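PDB 5ERI: MarR family transcriptional regulator from Peptoclostridium difficile, which probably binds DNA as a two-subunit winged helix-turn-helix transcription factor and so regulates transcription, as other members of the MarR family do. Local coordinates for residues I43-Y48 with L53-F58; I64-G69 with E121-I126; Q91-I94 with Y98-K101. One frame throughout, in Å; residues are numbered along the deposited sequence.

Contact 1. Residues I43-Y48 with L53-F58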
ATOM      1  N   ILE A  43       9.457   5.271   2.327  1.00 44.32           N
ATOM      2  CA  ILE A  43      10.315   6.360   1.870  1.00 43.51           C
ATOM      3  C   ILE A  43       9.584   7.713   1.771  1.00 55.64           C
ATOM      4  O   ILE A  43      10.133   8.782   2.150  1.00 55.76           O
ATOM      5  CB  ILE A  43      10.825   6.009   0.506  1.00 44.85           C
ATOM      6  CG1 ILE A  43      11.801   4.839   0.678  1.00 48.41           C
ATOM      7  CG2 ILE A  43      11.499   7.232  -0.095  1.00 51.67           C
ATOM      8  CD1 ILE A  43      12.356   4.272  -0.619  1.00 51.62           C
ATOM      9  N   ASN A  44       8.335   7.688   1.301  1.00 54.31           N
ATOM     10  CA  ASN A  44       7.548   8.950   1.216  1.00 62.82           C
ATOM     11  C   ASN A  44       7.233   9.537   2.594  1.00 53.61           C
ATOM     12  O   ASN A  44       7.162  10.740   2.762  1.00 60.68           O
ATOM     13  CB  ASN A  44       6.237   8.744   0.434  1.00 58.52           C
ATOM     14  CG  ASN A  44       6.470   8.627  -1.029  1.00 55.08           C
ATOM     15  OD1 ASN A  44       7.464   9.139  -1.536  1.00 60.74           O
ATOM     16  ND2 ASN A  44       5.589   7.894  -1.715  1.00 49.08           N
ATOM     17  N   ASP A  45       7.010   8.676   3.576  1.00 58.28           N
ATOM     18  CA  ASP A  45       6.947   9.109   4.981  1.00 58.06           C
ATOM     19  C   ASP A  45       8.202   9.895   5.444  1.00 55.94           C
ATOM     20  O   ASP A  45       8.054  10.773   6.302  1.00 59.48           O
ATOM     21  CB  ASP A  45       6.688   7.900   5.926  1.00 65.20           C
ATOM     22  CG  ASP A  45       5.209   7.474   5.993  1.00 62.10           C
ATOM     23  OD1 ASP A  45       4.422   7.801   5.097  1.00 68.92           O
ATOM     24  OD2 ASP A  45       4.834   6.797   6.955  1.00 66.83           O
ATOM     25  N   ILE A  46       9.397   9.611   4.894  1.00 62.10           N
ATOM     26  CA  ILE A  46      10.637  10.371   5.248  1.00 64.49           C
ATOM     27  C   ILE A  46      10.626  11.749   4.582  1.00 60.38           C
ATOM     28  O   ILE A  46      10.874  12.787   5.202  1.00 60.91           O
ATOM     29  CB  ILE A  46      11.959   9.609   4.863  1.00 67.40           C
ATOM     30  CG1 ILE A  46      11.996   8.146   5.395  1.00 66.08           C
ATOM     31  CG2 ILE A  46      13.215  10.363   5.317  1.00 63.13           C
ATOM     32  CD1 ILE A  46      11.724   7.960   6.856  1.00 63.16           C
ATOM     33  N   LYS A  47      10.326  11.766   3.301  1.00 64.51           N
ATOM     34  CA  LYS A  47      10.365  13.018   2.532  1.00 62.39           C
ATOM     35  C   LYS A  47       9.276  13.988   2.993  1.00 58.99           C
ATOM     36  O   LYS A  47       9.476  15.181   3.035  1.00 55.34           O
ATOM     37  CB  LYS A  47      10.224  12.713   1.048  1.00 70.13           C
ATOM     38  CG  LYS A  47      11.272  11.715   0.540  1.00 83.71           C
ATOM     39  CD  LYS A  47      11.405  11.671  -0.984  1.00 91.74           C
ATOM     40  CE  LYS A  47      10.373  10.783  -1.702  1.00 91.73           C
ATOM     41  NZ  LYS A  47      10.595  10.679  -3.195  1.00 85.32           N
ATOM     42  N   TYR A  48       8.141  13.473   3.430  1.00 56.58           N
ATOM     43  CA  TYR A  48       6.994  14.337   3.640  1.00 50.67           C
ATOM     44  C   TYR A  48       6.723  14.580   5.091  1.00 51.44           C
ATOM     45  O   TYR A  48       5.672  15.176   5.410  1.00 47.18           O
ATOM     46  CB  TYR A  48       5.755  13.735   3.000  1.00 50.53           C
ATOM     47  CG  TYR A  48       5.787  13.698   1.510  1.00 50.59           C
ATOM     48  CD1 TYR A  48       6.012  14.861   0.788  1.00 51.15           C
ATOM     49  CD2 TYR A  48       5.567  12.493   0.808  1.00 44.17           C
ATOM     50  CE1 TYR A  48       6.055  14.832  -0.589  1.00 52.53           C
ATOM     51  CE2 TYR A  48       5.618  12.448  -0.569  1.00 50.97           C
ATOM     52  CZ  TYR A  48       5.848  13.613  -1.273  1.00 52.42           C
ATOM     53  OH  TYR A  48       5.862  13.538  -2.664  1.00 56.33           O
ATOM     54  N   LEU A  53       2.768  15.707   5.479  1.00 56.61           N
ATOM     55  CA  LEU A  53       2.016  15.004   4.428  1.00 52.49           C
ATOM     56  C   LEU A  53       2.297  13.485   4.366  1.00 51.89           C
ATOM     57  O   LEU A  53       2.044  12.823   3.330  1.00 53.51           O
ATOM     58  CB  LEU A  53       2.373  15.642   3.084  1.00 48.36           C
ATOM     59  CG  LEU A  53       1.627  16.947   2.827  1.00 47.02           C
ATOM     60  CD1 LEU A  53       2.243  17.658   1.654  1.00 48.70           C
ATOM     61  CD2 LEU A  53       0.128  16.838   2.592  1.00 49.84           C
ATOM     62  N   GLN A  54       2.774  12.923   5.483  1.00 51.52           N
ATOM     63  CA  GLN A  54       3.129  11.486   5.590  1.00 56.02           C
ATOM     64  C   GLN A  54       1.849  10.596   5.709  1.00 55.48           C
ATOM     65  O   GLN A  54       0.717  11.108   5.859  1.00 59.01           O
ATOM     66  CB  GLN A  54       4.102  11.274   6.780  1.00 60.56           C
ATOM     67  CG  GLN A  54       3.810  12.145   7.999  1.00 65.35           C
ATOM     68  CD  GLN A  54       4.899  12.065   8.993  1.00 75.87           C
ATOM     69  OE1 GLN A  54       5.780  11.203   8.900  1.00 87.45           O
ATOM     70  NE2 GLN A  54       4.870  12.968   9.962  1.00 86.54           N
ATOM     71  N   LYS A  55       2.021   9.283   5.638  1.00 54.86           N
ATOM     72  CA  LYS A  55       0.904   8.330   5.828  1.00 58.83           C
ATOM     73  C   LYS A  55      -0.196   8.563   4.795  1.00 58.44           C
ATOM     74  O   LYS A  55      -1.353   8.642   5.147  1.00 60.56           O
ATOM     75  CB  LYS A  55       0.321   8.403   7.261  1.00 60.64           C
ATOM     76  CG  LYS A  55       1.343   8.115   8.361  1.00 72.79           C
ATOM     77  CD  LYS A  55       2.139   6.831   8.075  1.00 85.42           C
ATOM     78  CE  LYS A  55       2.778   6.167   9.311  1.00 92.86           C
ATOM     79  NZ  LYS A  55       2.056   4.895   9.671  1.00 99.92           N
ATOM     80  N   GLY A  56       0.161   8.733   3.525  1.00 51.26           N
ATOM     81  CA  GLY A  56      -0.837   8.889   2.482  1.00 52.77           C
ATOM     82  C   GLY A  56      -1.481  10.248   2.306  1.00 42.12           C
ATOM     83  O   GLY A  56      -2.137  10.472   1.346  1.00 46.82           O
ATOM     84  N   GLN A  57      -1.279  11.168   3.213  1.00 43.40           N
ATOM     85  CA  GLN A  57      -1.791  12.508   3.026  1.00 45.52           C
ATOM     86  C   GLN A  57      -1.452  13.107   1.632  1.00 46.37           C
ATOM     87  O   GLN A  57      -2.328  13.738   0.987  1.00 47.36           O
ATOM     88  CB  GLN A  57      -1.245  13.422   4.082  1.00 50.15           C
ATOM     89  CG  GLN A  57      -1.673  13.048   5.470  1.00 53.10           C
ATOM     90  CD  GLN A  57      -3.123  13.371   5.695  1.00 67.92           C
ATOM     91  OE1 GLN A  57      -3.486  14.527   5.919  1.00 76.11           O
ATOM     92  NE2 GLN A  57      -3.970  12.352   5.653  1.00 73.25           N
ATOM     93  N   PHE A  58      -0.215  12.953   1.164  1.00 40.79           N
ATOM     94  CA  PHE A  58       0.197  13.566  -0.106  1.00 40.94           C
ATOM     95  C   PHE A  58      -0.610  12.983  -1.234  1.00 38.78           C
ATOM     96  O   PHE A  58      -0.907  13.631  -2.193  1.00 45.53           O
ATOM     97  CB  PHE A  58       1.671  13.343  -0.348  1.00 43.21           C
ATOM     98  CG  PHE A  58       2.031  11.893  -0.573  1.00 44.59           C
ATOM     99  CD1 PHE A  58       2.301  11.077   0.487  1.00 44.61           C
ATOM    100  CD2 PHE A  58       2.120  11.361  -1.864  1.00 49.51           C
ATOM    101  CE1 PHE A  58       2.611   9.764   0.296  1.00 46.69           C
ATOM    102  CE2 PHE A  58       2.453  10.026  -2.074  1.00 48.52           C
ATOM    103  CZ  PHE A  58       2.697   9.229  -0.981  1.00 49.70           C
TER
HETATM  104  O   HOH W   1       2.824   7.521   3.052  1.00 68.71           O

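Contact 2. Residues I64-G69 with E121-I126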
ATOM      1  N   ILE A  64      -6.754  16.092  -5.095  1.00 48.59           N
ATOM      2  CA  ILE A  64      -7.507  17.315  -4.916  1.00 44.13           C
ATOM      3  C   ILE A  64      -6.946  18.413  -5.821  1.00 44.37           C
ATOM      4  O   ILE A  64      -7.681  19.052  -6.553  1.00 42.47           O
ATOM      5  CB  ILE A  64      -7.557  17.708  -3.447  1.00 44.19           C
ATOM      6  CG1 ILE A  64      -8.497  16.756  -2.720  1.00 44.19           C
ATOM      7  CG2 ILE A  64      -8.088  19.100  -3.281  1.00 44.70           C
ATOM      8  CD1 ILE A  64      -8.342  16.764  -1.213  1.00 48.55           C
ATOM      9  N   CYS A  65      -5.638  18.614  -5.817  1.00 49.00           N
ATOM     10  CA  CYS A  65      -5.064  19.603  -6.741  1.00 49.68           C
ATOM     11  C   CYS A  65      -5.323  19.313  -8.215  1.00 53.11           C
ATOM     12  O   CYS A  65      -5.533  20.239  -9.008  1.00 51.42           O
ATOM     13  CB  CYS A  65      -3.583  19.700  -6.557  1.00 47.43           C
ATOM     14  SG  CYS A  65      -3.077  20.285  -4.922  1.00 56.27           S
ATOM     15  N   GLU A  66      -5.286  18.037  -8.597  1.00 45.54           N
ATOM     16  CA  GLU A  66      -5.500  17.679  -9.989  1.00 44.73           C
ATOM     17  C   GLU A  66      -6.953  17.744 -10.391  1.00 54.80           C
ATOM     18  O   GLU A  66      -7.233  17.877 -11.601  1.00 47.56           O
ATOM     19  CB  GLU A  66      -4.964  16.251 -10.262  1.00 41.65           C
ATOM     20  CG  GLU A  66      -3.434  16.224 -10.271  1.00 41.55           C
ATOM     21  CD  GLU A  66      -2.854  14.873  -9.930  1.00 40.58           C
ATOM     22  OE1 GLU A  66      -3.640  13.881  -9.845  1.00 41.20           O
ATOM     23  OE2 GLU A  66      -1.613  14.849  -9.827  1.00 43.48           O
ATOM     24  N   ASN A  67      -7.863  17.615  -9.412  1.00 51.52           N
ATOM     25  CA  ASN A  67      -9.316  17.643  -9.700  1.00 47.21           C
ATOM     26  C   ASN A  67     -10.114  18.609  -8.767  1.00 54.86           C
ATOM     27  O   ASN A  67     -10.971  18.176  -7.951  1.00 52.98           O
ATOM     28  CB  ASN A  67      -9.919  16.250  -9.580  1.00 48.05           C
ATOM     29  CG  ASN A  67      -9.195  15.197 -10.410  1.00 56.90           C
ATOM     30  OD1 ASN A  67      -9.585  14.954 -11.568  1.00 55.21           O
ATOM     31  ND2 ASN A  67      -8.134  14.539  -9.814  1.00 51.18           N
ATOM     32  N   PRO A  68      -9.840  19.910  -8.851  1.00 48.99           N
ATOM     33  CA  PRO A  68     -10.434  20.812  -7.870  1.00 48.69           C
ATOM     34  C   PRO A  68     -11.913  20.713  -7.927  1.00 49.68           C
ATOM     35  O   PRO A  68     -12.468  20.586  -8.997  1.00 51.68           O
ATOM     36  CB  PRO A  68      -9.977  22.187  -8.334  1.00 53.90           C
ATOM     37  CG  PRO A  68      -8.655  21.911  -8.969  1.00 53.48           C
ATOM     38  CD  PRO A  68      -8.835  20.579  -9.673  1.00 52.51           C
ATOM     39  N   GLY A  69     -12.563  20.712  -6.775  1.00 45.30           N
ATOM     40  CA  GLY A  69     -14.020  20.531  -6.730  1.00 39.83           C
ATOM     41  C   GLY A  69     -14.472  19.112  -6.489  1.00 43.48           C
ATOM     42  O   GLY A  69     -15.697  18.812  -6.308  1.00 40.90           O
ATOM     43  N   GLU A 121       1.937  25.269  -4.200  1.00 68.39           N
ATOM     44  CA  GLU A 121       3.414  25.167  -4.305  1.00 69.30           C
ATOM     45  C   GLU A 121       3.903  23.743  -4.028  1.00 68.29           C
ATOM     46  O   GLU A 121       4.798  23.217  -4.700  1.00 70.59           O
ATOM     47  CB  GLU A 121       4.076  26.136  -3.325  1.00 86.37           C
ATOM     48  CG  GLU A 121       5.389  26.741  -3.820  1.00 92.64           C
ATOM     49  CD  GLU A 121       5.697  28.035  -3.095  1.00101.90           C
ATOM     50  OE1 GLU A 121       5.464  29.136  -3.657  1.00102.39           O
ATOM     51  OE2 GLU A 121       6.128  27.939  -1.932  1.00104.89           O
ATOM     52  N   VAL A 122       3.290  23.106  -3.033  1.00 64.85           N
ATOM     53  CA  VAL A 122       3.703  21.782  -2.610  1.00 59.60           C
ATOM     54  C   VAL A 122       3.410  20.785  -3.737  1.00 53.12           C
ATOM     55  O   VAL A 122       4.147  19.809  -3.933  1.00 52.27           O
ATOM     56  CB  VAL A 122       3.051  21.398  -1.250  1.00 65.06           C
ATOM     57  CG1 VAL A 122       3.281  19.939  -0.906  1.00 70.48           C
ATOM     58  CG2 VAL A 122       3.625  22.272  -0.139  1.00 65.67           C
ATOM     59  N   TYR A 123       2.365  21.049  -4.508  1.00 47.61           N
ATOM     60  CA  TYR A 123       1.933  20.100  -5.526  1.00 52.40           C
ATOM     61  C   TYR A 123       3.076  19.794  -6.482  1.00 52.81           C
ATOM     62  O   TYR A 123       3.277  18.632  -6.860  1.00 56.14           O
ATOM     63  CB  TYR A 123       0.715  20.602  -6.294  1.00 51.04           C
ATOM     64  CG  TYR A 123       0.372  19.693  -7.429  1.00 53.12           C
ATOM     65  CD1 TYR A 123      -0.266  18.509  -7.192  1.00 48.90           C
ATOM     66  CD2 TYR A 123       0.710  19.987  -8.727  1.00 53.21           C
ATOM     67  CE1 TYR A 123      -0.579  17.633  -8.206  1.00 46.25           C
ATOM     68  CE2 TYR A 123       0.409  19.097  -9.761  1.00 52.60           C
ATOM     69  CZ  TYR A 123      -0.232  17.924  -9.484  1.00 50.41           C
ATOM     70  OH  TYR A 123      -0.563  17.003 -10.468  1.00 43.77           O
ATOM     71  N   GLU A 124       3.844  20.822  -6.841  1.00 56.53           N
ATOM     72  CA  GLU A 124       4.897  20.661  -7.837  1.00 60.05           C
ATOM     73  C   GLU A 124       5.999  19.877  -7.200  1.00 51.27           C
ATOM     74  O   GLU A 124       6.565  18.989  -7.833  1.00 51.21           O
ATOM     75  CB  GLU A 124       5.437  22.021  -8.351  1.00 74.45           C
ATOM     76  CG  GLU A 124       4.437  22.909  -9.121  1.00 85.15           C
ATOM     77  CD  GLU A 124       3.639  22.193 -10.230  1.00 92.36           C
ATOM     78  OE1 GLU A 124       2.596  22.758 -10.658  1.00 89.10           O
ATOM     79  OE2 GLU A 124       4.024  21.077 -10.678  1.00102.17           O
ATOM     80  N   LEU A 125       6.291  20.219  -5.953  1.00 43.88           N
ATOM     81  CA  LEU A 125       7.234  19.452  -5.154  1.00 54.17           C
ATOM     82  C   LEU A 125       6.864  17.934  -5.119  1.00 54.19           C
ATOM     83  O   LEU A 125       7.713  17.041  -5.293  1.00 54.22           O
ATOM     84  CB  LEU A 125       7.282  20.043  -3.732  1.00 59.55           C
ATOM     85  CG  LEU A 125       8.409  19.541  -2.783  1.00 83.17           C
ATOM     86  CD1 LEU A 125       9.694  19.072  -3.510  1.00 88.84           C
ATOM     87  CD2 LEU A 125       8.750  20.609  -1.720  1.00 83.08           C
ATOM     88  N   ILE A 126       5.579  17.641  -4.906  1.00 51.98           N
ATOM     89  CA  ILE A 126       5.169  16.263  -4.743  1.00 49.35           C
ATOM     90  C   ILE A 126       5.393  15.543  -6.057  1.00 42.36           C
ATOM     91  O   ILE A 126       5.834  14.409  -6.108  1.00 43.74           O
ATOM     92  CB  ILE A 126       3.691  16.157  -4.300  1.00 45.90           C
ATOM     93  CG1 ILE A 126       3.524  16.606  -2.851  1.00 48.23           C
ATOM     94  CG2 ILE A 126       3.250  14.709  -4.403  1.00 50.24           C
ATOM     95  CD1 ILE A 126       2.074  16.828  -2.430  1.00 48.02           C
TER

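Contact 3. Residues Q91-I94 with Y98-K101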
ATOM      1  N   GLN A  91     -10.021  15.657   6.917  1.00 43.58           N
ATOM      2  CA  GLN A  91     -10.003  16.501   8.176  1.00 45.61           C
ATOM      3  C   GLN A  91      -8.587  16.970   8.528  1.00 52.97           C
ATOM      4  O   GLN A  91      -8.330  18.178   8.809  1.00 49.87           O
ATOM      5  CB  GLN A  91     -10.653  15.733   9.356  1.00 50.46           C
ATOM      6  CG  GLN A  91     -10.201  16.118  10.788  1.00 55.77           C
ATOM      7  CD  GLN A  91     -10.987  15.322  11.847  1.00 56.38           C
ATOM      8  OE1 GLN A  91     -11.079  14.065  11.816  1.00 58.93           O
ATOM      9  NE2 GLN A  91     -11.606  16.038  12.732  1.00 62.79           N
ATOM     10  N   LYS A  92      -7.631  16.041   8.451  1.00 49.98           N
ATOM     11  CA  LYS A  92      -6.254  16.429   8.758  1.00 49.67           C
ATOM     12  C   LYS A  92      -5.705  17.446   7.797  1.00 46.33           C
ATOM     13  O   LYS A  92      -4.980  18.342   8.199  1.00 54.52           O
ATOM     14  CB  LYS A  92      -5.328  15.219   8.703  1.00 58.46           C
ATOM     15  CG  LYS A  92      -5.082  14.532  10.015  1.00 65.57           C
ATOM     16  CD  LYS A  92      -4.010  13.451   9.850  1.00 74.38           C
ATOM     17  CE  LYS A  92      -4.586  12.050   9.969  1.00 83.05           C
ATOM     18  NZ  LYS A  92      -3.771  11.334  10.988  1.00 99.46           N
ATOM     19  N   LEU A  93      -5.973  17.268   6.502  1.00 50.45           N
ATOM     20  CA  LEU A  93      -5.447  18.221   5.505  1.00 45.80           C
ATOM     21  C   LEU A  93      -6.059  19.628   5.641  1.00 44.79           C
ATOM     22  O   LEU A  93      -5.380  20.644   5.385  1.00 49.34           O
ATOM     23  CB  LEU A  93      -5.681  17.713   4.092  1.00 50.68           C
ATOM     24  CG  LEU A  93      -4.786  16.572   3.579  1.00 52.33           C
ATOM     25  CD1 LEU A  93      -5.340  15.961   2.297  1.00 52.69           C
ATOM     26  CD2 LEU A  93      -3.389  17.101   3.347  1.00 48.56           C
ATOM     27  N   ILE A  94      -7.326  19.692   6.032  1.00 46.18           N
ATOM     28  CA  ILE A  94      -7.961  21.002   6.299  1.00 52.98           C
ATOM     29  C   ILE A  94      -7.228  21.644   7.490  1.00 60.57           C
ATOM     30  O   ILE A  94      -6.711  22.751   7.371  1.00 58.49           O
ATOM     31  CB  ILE A  94      -9.463  20.829   6.603  1.00 53.56           C
ATOM     32  CG1 ILE A  94     -10.183  20.527   5.307  1.00 51.47           C
ATOM     33  CG2 ILE A  94     -10.082  22.065   7.265  1.00 57.06           C
ATOM     34  CD1 ILE A  94     -11.515  19.872   5.492  1.00 49.34           C
ATOM     35  N   TYR A  98      -4.218  22.703   3.920  1.00 52.97           N
ATOM     36  CA  TYR A  98      -3.869  22.331   2.545  1.00 47.97           C
ATOM     37  C   TYR A  98      -5.134  22.283   1.695  1.00 47.13           C
ATOM     38  O   TYR A  98      -5.087  22.409   0.488  1.00 47.17           O
ATOM     39  CB  TYR A  98      -3.146  20.993   2.512  1.00 46.64           C
ATOM     40  CG  TYR A  98      -1.716  20.978   2.945  1.00 43.29           C
ATOM     41  CD1 TYR A  98      -0.778  21.653   2.230  1.00 51.63           C
ATOM     42  CD2 TYR A  98      -1.287  20.164   3.989  1.00 55.09           C
ATOM     43  CE1 TYR A  98       0.552  21.598   2.569  1.00 55.97           C
ATOM     44  CE2 TYR A  98       0.050  20.099   4.353  1.00 55.22           C
ATOM     45  CZ  TYR A  98       0.966  20.828   3.615  1.00 50.36           C
ATOM     46  OH  TYR A  98       2.291  20.846   3.918  1.00 53.28           O
ATOM     47  N   VAL A  99      -6.279  22.159   2.342  1.00 55.19           N
ATOM     48  CA  VAL A  99      -7.517  21.928   1.641  1.00 51.55           C
ATOM     49  C   VAL A  99      -8.632  22.738   2.262  1.00 56.29           C
ATOM     50  O   VAL A  99      -8.665  22.913   3.459  1.00 55.42           O
ATOM     51  CB  VAL A  99      -7.896  20.435   1.757  1.00 52.44           C
ATOM     52  CG1 VAL A  99      -9.320  20.163   1.337  1.00 50.35           C
ATOM     53  CG2 VAL A  99      -6.956  19.617   0.887  1.00 59.69           C
ATOM     54  N   ASP A 100      -9.563  23.195   1.429  1.00 56.98           N
ATOM     55  CA  ASP A 100     -10.821  23.791   1.893  1.00 59.78           C
ATOM     56  C   ASP A 100     -11.925  22.873   1.443  1.00 50.25           C
ATOM     57  O   ASP A 100     -11.820  22.286   0.393  1.00 50.44           O
ATOM     58  CB  ASP A 100     -11.040  25.179   1.271  1.00 68.63           C
ATOM     59  CG  ASP A 100     -10.067  26.231   1.802  1.00 68.05           C
ATOM     60  OD1 ASP A 100      -9.745  26.210   3.038  1.00 70.06           O
ATOM     61  OD2 ASP A 100      -9.638  27.070   0.971  1.00 74.48           O
ATOM     62  N   LYS A 101     -12.942  22.685   2.270  1.00 53.98           N
ATOM     63  CA  LYS A 101     -14.160  21.971   1.873  1.00 53.24           C
ATOM     64  C   LYS A 101     -15.344  22.915   2.008  1.00 59.63           C
ATOM     65  O   LYS A 101     -15.404  23.717   2.946  1.00 70.76           O
ATOM     66  CB  LYS A 101     -14.430  20.703   2.673  1.00 55.26           C
ATOM     67  CG  LYS A 101     -14.894  20.859   4.104  1.00 70.62           C
ATOM     68  CD  LYS A 101     -15.202  19.475   4.710  1.00 75.05           C
ATOM     69  CE  LYS A 101     -15.686  19.542   6.171  1.00 81.75           C
ATOM     70  NZ  LYS A 101     -14.730  20.074   7.210  1.00 86.74           N
TER

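Contact 1. Residues I43-Y48 with L53-F58
The Tyr48 ring overlaps the Phe58 ring in an offset stack, with centroids 4.7 Å apart and planes inclined by 25°. The pair packs the end of helix 29-47 against the start of helix 57-66, inside the winged helix-turn-helix fold of the MarR family. Tyr48 lays its CD2-CE2 edge over one face of Phe58, toward the rim, with CE2 3.6 Å from Phe58 CG. Phe58 CB in turn lies over a face of Tyr48, 4.2 Å from the ring centroid, a CH-pi contact. Phe58 reaches this place because its CG sits between the backbone N and the carbonyl carbon (chi1 66°), which turns the ring back toward helix 29-47. Asn44, one helical turn before Tyr48, brings its amide to the far end of the same ring, ND2 coming within 3.3 Å of Phe58 CZ with the amide and ring planes 72° apart.

Beside the stack, two hydrogen bonds tie the segments. The Leu53 N-H bonds to Tyr48 O, holding the two ends of the connecting loop together, while Tyr48 CB packs on Leu53 CB. Farther along, Asp45 OD1 takes the Lys55 N-H at 2.9 Å, approached from above the carboxylate plane. Lys55 and Gly56 both have positive phi in a type I' turn from Gln54 to Gln57, and Gly56 is the N-cap of helix 57-66. Helix 117-138 packs on the pair through Ile126, and Lys55 touches Thr85 of the second subunit. One water extends the grip of Asp45: it donates to OD1 at 2.6 Å and accepts from Gly56 N at 3.0 Å, so OD1 serves two successive residues of the turn.

Contact 2. Residues I64-G69 with E121-I126
Glu66 and Tyr123 meet through a hydrogen bond, Tyr123 OH donating to Glu66 OE2 at 2.5 Å, a length so short that its exact value is doubtful. The carboxylate oxygen lies at the edge of the phenol, near the ring plane, while the carboxylate plane itself stands almost perpendicular to the ring, at 87°. Nearer the root of the ring, Cys65 CB packs 3.6 Å from Tyr123 CD1, and Cys65 SG makes an oblique sulfur-aromatic contact, 5.0 Å from the ring centroid.

Tyr123 spans the gap between the two helices because its CG is trans to the backbone N (chi1 174°), sending the ring from helix 117-138 across to the end of helix 57-66. Glu66 extends beyond CG to meet it. The other carboxylate oxygen, OE1, forms a salt bridge with Arg31 of the second subunit, so the two oxygens of one carboxylate face different partners, one within the chain and one across the dimer.

Thr62 also touches Tyr123, and Pro115 of strand 111-115 packs on Cys65. The contact thus lies where the last turn of helix 57-66 passes between helix 117-138 and the small antiparallel sheet.

Contact 3. Residues Q91-I94 with Y98-K101
Leu93 and Tyr98 are joined by one backbone hydrogen bond, from Tyr98 N to Leu93 O, 2.8 Å long and close to straight at 168°. It spans the short turn that takes the chain out of helix 83-95 and into strand 99-103. A weaker polar element follows one residue later, where the CA-H of Ile94 points at Val99 O, with CA and O 3.5 Å apart. Ile94 CG1 rests against the same carbonyl, 3.4 Å from Val99 O.

Apolar packing fills in around these backbone contacts. Leu93 uses two parts of its side chain: CD2 lies 3.8 Å from CD2 of the Tyr98 ring, the two side chains crossing at about a right angle, and CB meets Val99 CG2 at 3.9 Å. Ile94 CG1 packs on Val99 CG1 at 4.1 Å. The extended Ile94 chain (chi2 159°) carries CD1 out to Lys101, whose side chain it crosses at about a right angle, near CG and CD and closest to NZ, at 3.7 Å.

Beyond the pair, the Tyr98 hydroxyl is hydrogen-bonded to Leu51 O, and Ile64 reaches Val99 from helix 57-66. Cation-pi contacts join the Tyr98 ring to Lys118 and Lys101 to Tyr111.

With helices 72-79 and 83-95 as the helix-turn-helix, this passage from helix 83-95 into the hairpin of 99-103 and 111-115 is the helix-to-wing junction of the winged helix-turn-helix fold. Helix 83-95 holds the place of the recognition helix in MarR proteins, which probably enters the DNA major groove, and the hairpin forms the wing.

Overall arrangement
Helix 57-66 is common to the three contacts: it contributes directly to contacts 1 and 2 and touches contact 3 through Gln57 and Ile64. Their centres lie about 15 Å (1 to 2), 16 Å (1 to 3) and 13 Å (2 to 3) apart, and every pair touches. Leu53 is shared ground: its CD1 is 3.6 Å from Val122 CG1 of contact 2, and its CD2 is 3.6 Å from Leu93 CD2 of contact 3. Ile64 CD1 packs on Val99 CG2, linking contacts 2 and 3. Along the chain contact 3 is nested within the loop that contact 2 closes. Contacts 1 and 2 both touch the second subunit, whereas contact 3 sits at the probable DNA-binding helix and wing.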